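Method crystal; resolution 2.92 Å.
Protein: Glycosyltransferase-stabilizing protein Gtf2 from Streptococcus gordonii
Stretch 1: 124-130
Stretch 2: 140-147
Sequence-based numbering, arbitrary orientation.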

# COMPACT_ATOMS: atom_id res chain seq x y z
N GLY B 124 31.02 0.60 8.57
CA GLY B 124 29.62 0.64 8.93
C GLY B 124 28.85 1.83 8.42
O GLY B 124 27.63 1.90 8.62
N ARG B 125 29.51 2.79 7.77
CA ARG B 125 28.83 3.93 7.19
C ARG B 125 28.24 3.59 5.83
O ARG B 125 28.72 2.69 5.13
CB ARG B 125 29.78 5.12 7.06
CG ARG B 125 29.08 6.45 7.09
CD ARG B 125 29.96 7.56 6.57
NE ARG B 125 30.61 7.20 5.32
CZ ARG B 125 30.79 8.04 4.31
NH1 ARG B 125 30.34 9.28 4.39
NH2 ARG B 125 31.40 7.63 3.20
N CYS B 126 27.19 4.32 5.45
CA CYS B 126 26.62 4.22 4.11
C CYS B 126 27.25 5.31 3.25
O CYS B 126 26.94 6.49 3.41
CB CYS B 126 25.10 4.36 4.16
SG CYS B 126 24.30 4.63 2.56
N PHE B 127 28.13 4.90 2.34
CA PHE B 127 28.87 5.85 1.50
C PHE B 127 28.25 6.07 0.13
O PHE B 127 28.66 7.00 -0.57
CB PHE B 127 30.32 5.38 1.34
CG PHE B 127 30.49 4.13 0.53
CD1 PHE B 127 30.28 2.89 1.11
CD2 PHE B 127 30.86 4.19 -0.80
CE1 PHE B 127 30.44 1.73 0.37
CE2 PHE B 127 31.02 3.04 -1.54
CZ PHE B 127 30.81 1.81 -0.96
N ALA B 128 27.27 5.26 -0.27
CA ALA B 128 26.72 5.38 -1.61
C ALA B 128 25.26 4.94 -1.62
O ALA B 128 24.88 4.00 -0.93
CB ALA B 128 27.52 4.55 -2.61
N LYS B 129 24.46 5.64 -2.42
CA LYS B 129 23.13 5.19 -2.78
C LYS B 129 23.03 5.14 -4.29
O LYS B 129 23.45 6.07 -4.98
CB LYS B 129 22.03 6.11 -2.23
CG LYS B 129 22.11 6.41 -0.74
CD LYS B 129 20.94 7.30 -0.35
CE LYS B 129 21.07 7.85 1.05
NZ LYS B 129 20.02 8.88 1.32
N THR B 130 22.49 4.04 -4.81
CA THR B 130 22.21 3.90 -6.23
C THR B 130 20.71 4.08 -6.44
O THR B 130 19.90 3.53 -5.68
CB THR B 130 22.66 2.53 -6.74
OG1 THR B 130 24.03 2.32 -6.37
CG2 THR B 130 22.55 2.47 -8.25
N ASN B 140 21.75 6.32 -11.47
CA ASN B 140 23.04 6.89 -11.09
C ASN B 140 23.47 6.29 -9.76
O ASN B 140 22.76 5.49 -9.15
CB ASN B 140 22.97 8.42 -11.03
CG ASN B 140 22.07 8.94 -9.92
OD1 ASN B 140 21.61 8.19 -9.05
ND2 ASN B 140 21.82 10.24 -9.93
N THR B 141 24.66 6.70 -9.31
CA THR B 141 25.13 6.39 -7.97
C THR B 141 25.80 7.63 -7.40
O THR B 141 26.67 8.22 -8.06
CB THR B 141 26.11 5.22 -7.96
OG1 THR B 141 25.46 4.04 -8.46
CG2 THR B 141 26.61 4.96 -6.55
N THR B 142 25.40 8.03 -6.20
CA THR B 142 26.01 9.14 -5.50
C THR B 142 26.93 8.60 -4.41
O THR B 142 26.59 7.64 -3.72
CB THR B 142 24.95 10.05 -4.88
OG1 THR B 142 24.07 10.53 -5.90
CG2 THR B 142 25.59 11.23 -4.16
N TYR B 143 28.10 9.22 -4.27
CA TYR B 143 29.05 8.87 -3.22
C TYR B 143 29.20 10.07 -2.30
O TYR B 143 29.52 11.17 -2.77
CB TYR B 143 30.39 8.43 -3.81
CG TYR B 143 30.27 7.26 -4.77
CD1 TYR B 143 29.96 7.47 -6.11
CD2 TYR B 143 30.47 5.96 -4.34
CE1 TYR B 143 29.85 6.41 -7.00
CE2 TYR B 143 30.36 4.89 -5.22
CZ TYR B 143 30.05 5.12 -6.55
OH TYR B 143 29.94 4.07 -7.44
N TYR B 144 28.96 9.87 -1.01
CA TYR B 144 28.85 10.94 -0.04
C TYR B 144 30.10 11.01 0.83
O TYR B 144 30.74 9.99 1.11
CB TYR B 144 27.63 10.77 0.87
CG TYR B 144 26.33 10.56 0.14
CD1 TYR B 144 25.90 9.29 -0.20
CD2 TYR B 144 25.52 11.64 -0.19
CE1 TYR B 144 24.70 9.09 -0.86
CE2 TYR B 144 24.33 11.45 -0.86
CZ TYR B 144 23.92 10.18 -1.18
OH TYR B 144 22.72 9.99 -1.84
N SER B 145 30.42 12.22 1.28
CA SER B 145 31.45 12.36 2.29
C SER B 145 30.89 11.88 3.63
O SER B 145 29.72 11.52 3.76
CB SER B 145 31.91 13.82 2.39
OG SER B 145 30.93 14.63 3.01
N THR B 146 31.75 11.87 4.65
CA THR B 146 31.26 11.52 5.97
C THR B 146 30.38 12.61 6.57
O THR B 146 29.76 12.38 7.61
CB THR B 146 32.43 11.20 6.90
OG1 THR B 146 33.39 12.26 6.84
CG2 THR B 146 33.10 9.89 6.47
N ASP B 147 30.33 13.77 5.93
CA ASP B 147 29.41 14.85 6.29
C ASP B 147 28.14 14.84 5.46
O ASP B 147 27.30 15.72 5.64
CB ASP B 147 30.12 16.20 6.15
CG ASP B 147 31.39 16.27 6.97
OD1 ASP B 147 31.34 15.96 8.17
OD2 ASP B 147 32.44 16.62 6.39

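Residues 126-130 and 140-144 are neighbouring antiparallel strands. Their axes come within 4.7 Å, and their N-to-C directions differ by 163°. Lys 129 and Thr 142 form the hydrogen-bonded pair. Lys 129 N donates to Thr 142 O at 3.2 Å, and Thr 142 N donates to Lys 129 O at 3.0 Å. Two residues along each strand, Tyr 144 N donates to Phe 127 O at 2.9 Å. Ala 128 with Tyr 143 and Thr 130 with Thr 141 are non-hydrogen-bonded pairs, with CA-CA distances of 4.5 and 4.2 Å. Here the backbones come close enough for CA-H...O contacts. Ala 128 CA lies 3.1 Å from Thr 142 O, and Tyr 143 CA lies 3.3 Å from Phe 127 O.

Side chains alternate between the two faces of the sheet. Ala 128, Thr 130, Thr 141 and Tyr 143 share one face, and Lys 129 and Thr 142 the other. On the first face, Ala 128 CB packs 3.7 Å from Tyr 143 CD2. The small methyl fits beside the aromatic ring. Phe 127 is buried too, and its CD2 meets Tyr 143 CD2 at 4.0 Å. The two rings touch edge to edge; they do not stack.

Farther along this face, Thr 130 OG1 and Thr 141 OG1 are hydrogen-bonded at 3.1 Å. Either could be the donor. Both side chains are in the m rotamer and both are buried. Their hydroxyls also have hydrogen bonds elsewhere in the structure, so these polar groups are satisfied. Threonine, beta-branched, is at home in a strand.

Lys 129 is partly exposed. Its chain is extended, m at chi1 and t beyond, and its CD lies 3.6 Å from Tyr 144 OH. The aliphatic part thus runs beside the tyrosine, and Lys 129 NZ lies a little farther off, 4.3 Å from Tyr 144 OH. Tyr 144 has 91 Å² covered by the first stretch, the most of any residue here. The edge of its ring faces Ala 128 CA, with CD1 at 4.2 Å.

Past the strand ends, Arg 125 points toward the second stretch and binds backbone carbonyls. Its NH2 donates to Tyr 144 O at 3.2 Å. Its NH1 is assigned a very short bond of 2.4 Å to Ser 145 O, but NH1 is crowded in the model and its position is less certain. Both carbonyls lie near the guanidinium plane, where its N-H groups point. Thr 146 CG2 sits over one face of the group. In all, the contact buries 541 Å², summed over both stretches.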